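Local coordinates for protein 433aa long hypothetical phosphoribosylglycinamide formyl transferase (Pyrococcus horikoshii, PDB 2DWC) that is of unknown function but has the domain make-up of an ATP-grasp protein and is modelled with adenosine-5'-diphosphate bound, at residues R257-R261 with D332-L336; E213-F219 with G271-G277. One frame throughout, in Å; residues are numbered along the deposited sequence.

Contact 1 (R257-R261 with D332-L336); sequences REVYR and DGYRL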
loop_
_atom_site.group_PDB
_atom_site.type_symbol
_atom_site.label_atom_id
_atom_site.label_comp_id
_atom_site.label_asym_id
_atom_site.label_seq_id
_atom_site.Cartn_x
_atom_site.Cartn_y
_atom_site.Cartn_z
ATOM N N ARG B 257 -4.353 -10.608 -27.865
ATOM C CA ARG B 257 -3.305 -11.605 -28.026
ATOM C C ARG B 257 -2.128 -11.067 -28.855
ATOM O O ARG B 257 -0.977 -11.489 -28.667
ATOM C CB ARG B 257 -3.858 -12.884 -28.676
ATOM C CG ARG B 257 -5.013 -13.497 -27.898
ATOM C CD ARG B 257 -5.315 -14.943 -28.310
ATOM N NE ARG B 257 -4.358 -15.860 -27.694
ATOM C CZ ARG B 257 -3.322 -16.421 -28.318
ATOM N NH1 ARG B 257 -3.085 -16.182 -29.607
ATOM N NH2 ARG B 257 -2.496 -17.201 -27.635
ATOM N N GLU B 258 -2.410 -10.183 -29.792
ATOM C CA GLU B 258 -1.340 -9.609 -30.617
ATOM C C GLU B 258 -0.503 -8.669 -29.723
ATOM O O GLU B 258 0.723 -8.545 -29.885
ATOM C CB GLU B 258 -1.951 -8.832 -31.781
ATOM C CG GLU B 258 -0.969 -8.159 -32.709
ATOM C CD GLU B 258 -0.206 -9.149 -33.616
ATOM O OE1 GLU B 258 0.489 -8.658 -34.526
ATOM O OE2 GLU B 258 -0.293 -10.385 -33.414
ATOM N N VAL B 259 -1.178 -8.000 -28.792
ATOM C CA VAL B 259 -0.461 -7.093 -27.855
ATOM C C VAL B 259 0.540 -7.939 -27.074
ATOM O O VAL B 259 1.710 -7.577 -26.955
ATOM C CB VAL B 259 -1.471 -6.396 -26.889
ATOM C CG1 VAL B 259 -0.740 -5.813 -25.636
ATOM C CG2 VAL B 259 -2.182 -5.279 -27.634
ATOM N N TYR B 260 0.106 -9.089 -26.561
ATOM C CA TYR B 260 1.018 -9.965 -25.815
ATOM C C TYR B 260 2.135 -10.475 -26.725
ATOM O O TYR B 260 3.283 -10.530 -26.323
ATOM C CB TYR B 260 0.300 -11.190 -25.223
ATOM C CG TYR B 260 -0.846 -10.860 -24.271
ATOM C CD1 TYR B 260 -1.950 -11.712 -24.140
ATOM C CD2 TYR B 260 -0.830 -9.681 -23.511
ATOM C CE1 TYR B 260 -3.002 -11.398 -23.284
ATOM C CE2 TYR B 260 -1.888 -9.348 -22.652
ATOM C CZ TYR B 260 -2.966 -10.196 -22.541
ATOM O OH TYR B 260 -4.026 -9.823 -21.740
ATOM N N ARG B 261 1.802 -10.863 -27.957
ATOM C CA ARG B 261 2.830 -11.369 -28.854
ATOM C C ARG B 261 3.920 -10.325 -29.150
ATOM O O ARG B 261 5.128 -10.643 -29.138
ATOM C CB ARG B 261 2.160 -11.823 -30.185
ATOM C CG ARG B 261 3.108 -12.558 -31.155
ATOM C CD ARG B 261 2.462 -12.766 -32.551
ATOM N NE ARG B 261 2.371 -11.534 -33.339
ATOM C CZ ARG B 261 3.407 -10.931 -33.922
ATOM N NH1 ARG B 261 4.634 -11.439 -33.808
ATOM N NH2 ARG B 261 3.209 -9.829 -34.640
ATOM N N ASP B 332 -3.616 -20.217 -23.336
ATOM C CA ASP B 332 -3.272 -20.220 -24.754
ATOM C C ASP B 332 -1.797 -19.953 -25.019
ATOM O O ASP B 332 -1.449 -19.235 -25.965
ATOM C CB ASP B 332 -4.087 -19.166 -25.523
ATOM C CG ASP B 332 -5.593 -19.278 -25.289
ATOM O OD1 ASP B 332 -6.075 -20.388 -24.976
ATOM O OD2 ASP B 332 -6.304 -18.253 -25.435
ATOM N N GLY B 333 -0.929 -20.521 -24.191
ATOM C CA GLY B 333 0.494 -20.332 -24.391
ATOM C C GLY B 333 1.087 -19.059 -23.801
ATOM O O GLY B 333 2.285 -18.814 -23.960
ATOM N N TYR B 334 0.259 -18.230 -23.169
ATOM C CA TYR B 334 0.759 -17.006 -22.538
ATOM C C TYR B 334 0.567 -17.095 -21.024
ATOM O O TYR B 334 -0.483 -17.550 -20.537
ATOM C CB TYR B 334 0.030 -15.762 -23.080
ATOM C CG TYR B 334 0.489 -15.305 -24.457
ATOM C CD1 TYR B 334 -0.340 -15.467 -25.577
ATOM C CD2 TYR B 334 1.785 -14.772 -24.654
ATOM C CE1 TYR B 334 0.103 -15.134 -26.863
ATOM C CE2 TYR B 334 2.235 -14.425 -25.941
ATOM C CZ TYR B 334 1.392 -14.619 -27.039
ATOM O OH TYR B 334 1.844 -14.335 -28.315
ATOM N N ARG B 335 1.595 -16.689 -20.277
ATOM C CA ARG B 335 1.531 -16.681 -18.825
ATOM C C ARG B 335 0.946 -15.288 -18.512
ATOM O O ARG B 335 1.587 -14.257 -18.749
ATOM C CB ARG B 335 2.935 -16.830 -18.217
ATOM C CG ARG B 335 2.946 -17.336 -16.768
ATOM C CD ARG B 335 4.383 -17.407 -16.221
ATOM N NE ARG B 335 4.544 -17.981 -14.867
ATOM C CZ ARG B 335 4.401 -17.314 -13.715
ATOM N NH1 ARG B 335 4.068 -16.004 -13.720
ATOM N NH2 ARG B 335 4.639 -17.948 -12.556
ATOM N N LEU B 336 -0.309 -15.271 -18.050
ATOM C CA LEU B 336 -0.987 -14.023 -17.771
ATOM C C LEU B 336 -1.019 -13.703 -16.291
ATOM O O LEU B 336 -0.859 -14.573 -15.442
ATOM C CB LEU B 336 -2.452 -14.071 -18.304
ATOM C CG LEU B 336 -2.614 -14.408 -19.804
ATOM C CD1 LEU B 336 -4.078 -14.220 -20.190
ATOM C CD2 LEU B 336 -1.738 -13.510 -20.661
HETATM O O HOH W 1 -0.712 -14.537 -29.897
#
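Tyr260 on helix 257-261 meets Tyr334 on strand 334-336 where the two segment axes pass 10.5 Å apart, almost perpendicular at 101°. The Tyr334 ring reaches out to the helix and is held from several directions. One face lies under Tyr260, whose CB stands 3.9 Å from the centroid of the Tyr334 ring, only 11° off the ring normal, in a CH-pi contact. The Tyr334 CG lies beside its backbone N (chi1 -77°), which sends the ring across to the helix and sets OH against the CB of Arg261. The two tyrosine rings themselves meet obliquely. Leu336 adds a second CH-pi contact, with its CD2 4.0 Å from the centroid of the Tyr260 ring and over a face. The far end of Tyr260 turns elsewhere: its OH is hydrogen-bonded to Glu256, one turn back along the helix.

In the fold, helix 253-270 packs against the large mixed sheet of this ATP-grasp protein, and strand 334-337 belongs to that sheet, running parallel to strand 225-238. Tyr260 also touches Lys231 and Pro232 of that neighbouring strand.

Toward solvent the contact becomes polar. Arg257, its chain bent at chi3, carries its guanidinium to the edge of the Tyr334 ring, with CE1 of that tyrosine over one guanidinium face. At the guanidinium edge, NH2 of Arg257 sits 2.8 Å from the carbonyl O of Asp332. The carboxylate makes a long salt bridge, Asp332 OD2 to Arg257 NE, at 3.8 Å. A water joins the segments by donating to Arg257 O at 3.3 Å and hydrogen-bonding Tyr334 OH at 3.0 Å. Within the helix, Arg261 makes a two-bond salt bridge to Glu258, NE to OE2 and NH2 to OE1; both bonds are nearly straight and meet the oxygens from above the carboxylate plane.

Contact 2 (E213-F219 with G271-G277); sequences ELAVRHF and GGLGIFG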
loop_
_atom_site.group_PDB
_atom_site.type_symbol
_atom_site.label_atom_id
_atom_site.label_comp_id
_atom_site.label_asym_id
_atom_site.label_seq_id
_atom_site.Cartn_x
_atom_site.Cartn_y
_atom_site.Cartn_z
ATOM N N GLU B 213 1.378 -2.283 -22.378
ATOM C CA GLU B 213 1.390 -3.652 -21.901
ATOM C C GLU B 213 2.532 -3.745 -20.878
ATOM O O GLU B 213 3.723 -3.560 -21.226
ATOM C CB GLU B 213 1.630 -4.651 -23.043
ATOM C CG GLU B 213 1.683 -6.097 -22.561
ATOM C CD GLU B 213 0.465 -6.507 -21.732
ATOM O OE1 GLU B 213 -0.648 -6.068 -22.080
ATOM O OE2 GLU B 213 0.610 -7.283 -20.743
ATOM N N LEU B 214 2.168 -4.052 -19.625
ATOM C CA LEU B 214 3.149 -4.102 -18.529
ATOM C C LEU B 214 3.794 -5.454 -18.367
ATOM O O LEU B 214 3.705 -6.080 -17.305
ATOM C CB LEU B 214 2.435 -3.673 -17.238
ATOM C CG LEU B 214 1.935 -2.220 -17.293
ATOM C CD1 LEU B 214 0.909 -1.987 -16.147
ATOM C CD2 LEU B 214 3.138 -1.242 -17.198
ATOM N N ALA B 215 4.453 -5.929 -19.434
ATOM C CA ALA B 215 5.114 -7.249 -19.397
ATOM C C ALA B 215 6.214 -7.283 -18.317
ATOM O O ALA B 215 6.997 -6.342 -18.182
ATOM C CB ALA B 215 5.739 -7.548 -20.760
ATOM N N VAL B 216 6.244 -8.337 -17.523
ATOM C CA VAL B 216 7.298 -8.437 -16.504
ATOM C C VAL B 216 8.119 -9.699 -16.665
ATOM O O VAL B 216 7.573 -10.809 -16.739
ATOM C CB VAL B 216 6.685 -8.336 -15.041
ATOM C CG1 VAL B 216 5.624 -9.425 -14.777
ATOM C CG2 VAL B 216 7.794 -8.474 -13.981
ATOM N N ARG B 217 9.452 -9.519 -16.744
ATOM C CA ARG B 217 10.404 -10.626 -16.849
ATOM C C ARG B 217 10.835 -10.976 -15.438
ATOM O O ARG B 217 11.273 -10.120 -14.693
ATOM C CB ARG B 217 11.621 -10.202 -17.675
ATOM C CG ARG B 217 11.311 -10.220 -19.215
ATOM C CD ARG B 217 12.447 -9.679 -20.079
ATOM N NE ARG B 217 13.672 -10.414 -19.774
ATOM C CZ ARG B 217 14.040 -11.540 -20.372
ATOM N NH1 ARG B 217 13.278 -12.076 -21.331
ATOM N NH2 ARG B 217 15.173 -12.114 -20.028
ATOM N N HIS B 218 10.767 -12.244 -15.069
ATOM C CA HIS B 218 11.111 -12.615 -13.685
ATOM C C HIS B 218 11.411 -14.114 -13.669
ATOM O O HIS B 218 11.162 -14.802 -14.657
ATOM C CB HIS B 218 9.882 -12.332 -12.782
ATOM C CG HIS B 218 8.665 -13.134 -13.173
ATOM N ND1 HIS B 218 8.345 -14.346 -12.597
ATOM C CD2 HIS B 218 7.686 -12.878 -14.074
ATOM C CE1 HIS B 218 7.210 -14.793 -13.116
ATOM N NE2 HIS B 218 6.790 -13.919 -14.013
ATOM N N PHE B 219 11.950 -14.596 -12.549
ATOM C CA PHE B 219 12.251 -16.023 -12.404
ATOM C C PHE B 219 10.994 -16.798 -12.078
ATOM O O PHE B 219 10.103 -16.314 -11.356
ATOM C CB PHE B 219 13.221 -16.270 -11.242
ATOM C CG PHE B 219 14.646 -15.861 -11.537
ATOM C CD1 PHE B 219 15.367 -16.471 -12.578
ATOM C CD2 PHE B 219 15.244 -14.814 -10.824
ATOM C CE1 PHE B 219 16.656 -16.041 -12.910
ATOM C CE2 PHE B 219 16.536 -14.372 -11.152
ATOM C CZ PHE B 219 17.245 -14.997 -12.209
ATOM N N GLY B 271 15.663 -8.085 -22.680
ATOM C CA GLY B 271 16.197 -8.966 -21.650
ATOM C C GLY B 271 16.162 -8.404 -20.230
ATOM O O GLY B 271 15.415 -7.458 -19.975
ATOM N N GLY B 272 16.961 -8.999 -19.337
ATOM C CA GLY B 272 17.031 -8.547 -17.950
ATOM C C GLY B 272 15.878 -9.034 -17.097
ATOM O O GLY B 272 15.198 -10.017 -17.422
ATOM N N LEU B 273 15.649 -8.357 -15.969
ATOM C CA LEU B 273 14.495 -8.685 -15.104
ATOM C C LEU B 273 13.794 -7.367 -14.795
ATOM O O LEU B 273 14.449 -6.346 -14.676
ATOM C CB LEU B 273 14.901 -9.278 -13.743
ATOM C CG LEU B 273 15.709 -10.579 -13.742
ATOM C CD1 LEU B 273 16.071 -10.922 -12.278
ATOM C CD2 LEU B 273 14.852 -11.700 -14.398
ATOM N N GLY B 274 12.472 -7.396 -14.675
ATOM C CA GLY B 274 11.742 -6.175 -14.358
ATOM C C GLY B 274 10.499 -5.984 -15.206
ATOM O O GLY B 274 10.236 -6.748 -16.148
ATOM N N ILE B 275 9.702 -4.993 -14.853
ATOM C CA ILE B 275 8.517 -4.712 -15.658
ATOM C C ILE B 275 8.880 -3.697 -16.756
ATOM O O ILE B 275 9.766 -2.847 -16.575
ATOM C CB ILE B 275 7.379 -4.243 -14.746
ATOM C CG1 ILE B 275 6.039 -4.608 -15.409
ATOM C CG2 ILE B 275 7.501 -2.800 -14.468
ATOM C CD1 ILE B 275 4.982 -4.733 -14.413
ATOM N N PHE B 276 8.174 -3.782 -17.888
ATOM C CA PHE B 276 8.402 -2.915 -19.029
ATOM C C PHE B 276 7.064 -2.289 -19.401
ATOM O O PHE B 276 6.037 -2.946 -19.296
ATOM C CB PHE B 276 8.872 -3.754 -20.252
ATOM C CG PHE B 276 10.256 -4.333 -20.113
ATOM C CD1 PHE B 276 10.487 -5.444 -19.310
ATOM C CD2 PHE B 276 11.333 -3.759 -20.782
ATOM C CE1 PHE B 276 11.787 -5.979 -19.167
ATOM C CE2 PHE B 276 12.649 -4.296 -20.652
ATOM C CZ PHE B 276 12.857 -5.400 -19.841
ATOM N N GLY B 277 7.067 -1.038 -19.827
ATOM C CA GLY B 277 5.815 -0.434 -20.253
ATOM C C GLY B 277 5.911 -0.408 -21.790
ATOM O O GLY B 277 6.488 0.510 -22.385
#
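Val216 and Ile275 face each other as an antiparallel, non-hydrogen-bonded pair, their CA atoms 4.0 Å apart. Next along, Arg217 and Gly274 form the hydrogen-bonded pair: Arg217 N gives to Gly274 O at 2.9 Å, and Gly274 N returns a bond to Arg217 O at 3.0 Å, in the carbonyl plane on a lone pair. Phe276 N completes the set by meeting Ala215 O at 2.8 Å, almost head-on to the carbonyl (C=O...N 165°).

The tightly packed part is the buried face carrying Val216 and Ile275, where Val216 CB touches Ile275 CG1 at 3.8 Å. The CG1 of Ile275 lies roughly anti to its own backbone N (chi1 -152°), and the chain presses CG1 and CD1 on the carbonyl O of Leu214. Helix 313-322 covers this face, with Ala320 on Val216 and Glu313 on Ile275. The buried side chains of Phe219 and Leu273 cross at about a right angle, CE2 of Phe219 3.7 Å from CD1 of Leu273.

By contrast, the Arg217 side, with the turn at Gly271, is polar and partly exposed, though Phe276 there is buried. Arg217 bends at chi3 (55°), laying CD beside the Phe276 ring and bringing NE to Gly272 O at 2.8 Å. That donor comes from above the carbonyl plane, and NH2 adds only a weak bond to the same oxygen. Gly271 CA lies over one guanidinium face, toward its rim; the NH1 ion pair to Asp268 is long and weak.

Gly271, the first residue past helix 253-270, takes a positive phi, and the chain turns through Gly272 into an antiparallel strand pairing within the large mixed sheet, in the part of the chain that matches the ATP-grasp family.

How the contacts relate
Contacts 1 and 2 have centres about 14 Å apart and are linked by the chain itself, since helix 253-270 of contact 1 leads, through the turn Gly271-Leu273, into strand 274-283 of contact 2. They also touch: Glu213 OE1 is 3.6 Å from Tyr260 CE2, where the helix faces strand 209-219. Farther along, Arg335 NH1 packs 3.4 Å from His218 CE1, and both residues hydrogen-bond to OG1 of Thr228 on strand 225-238. Neither contact supplies a residue of the adenosine-5'-diphosphate pocket. Contact 2 is linked to it by its strands, which include the pocket residues Glu210 and Phe281, and Gly277 of contact 2 is about 11 Å from the bound adenosine-5'-diphosphate.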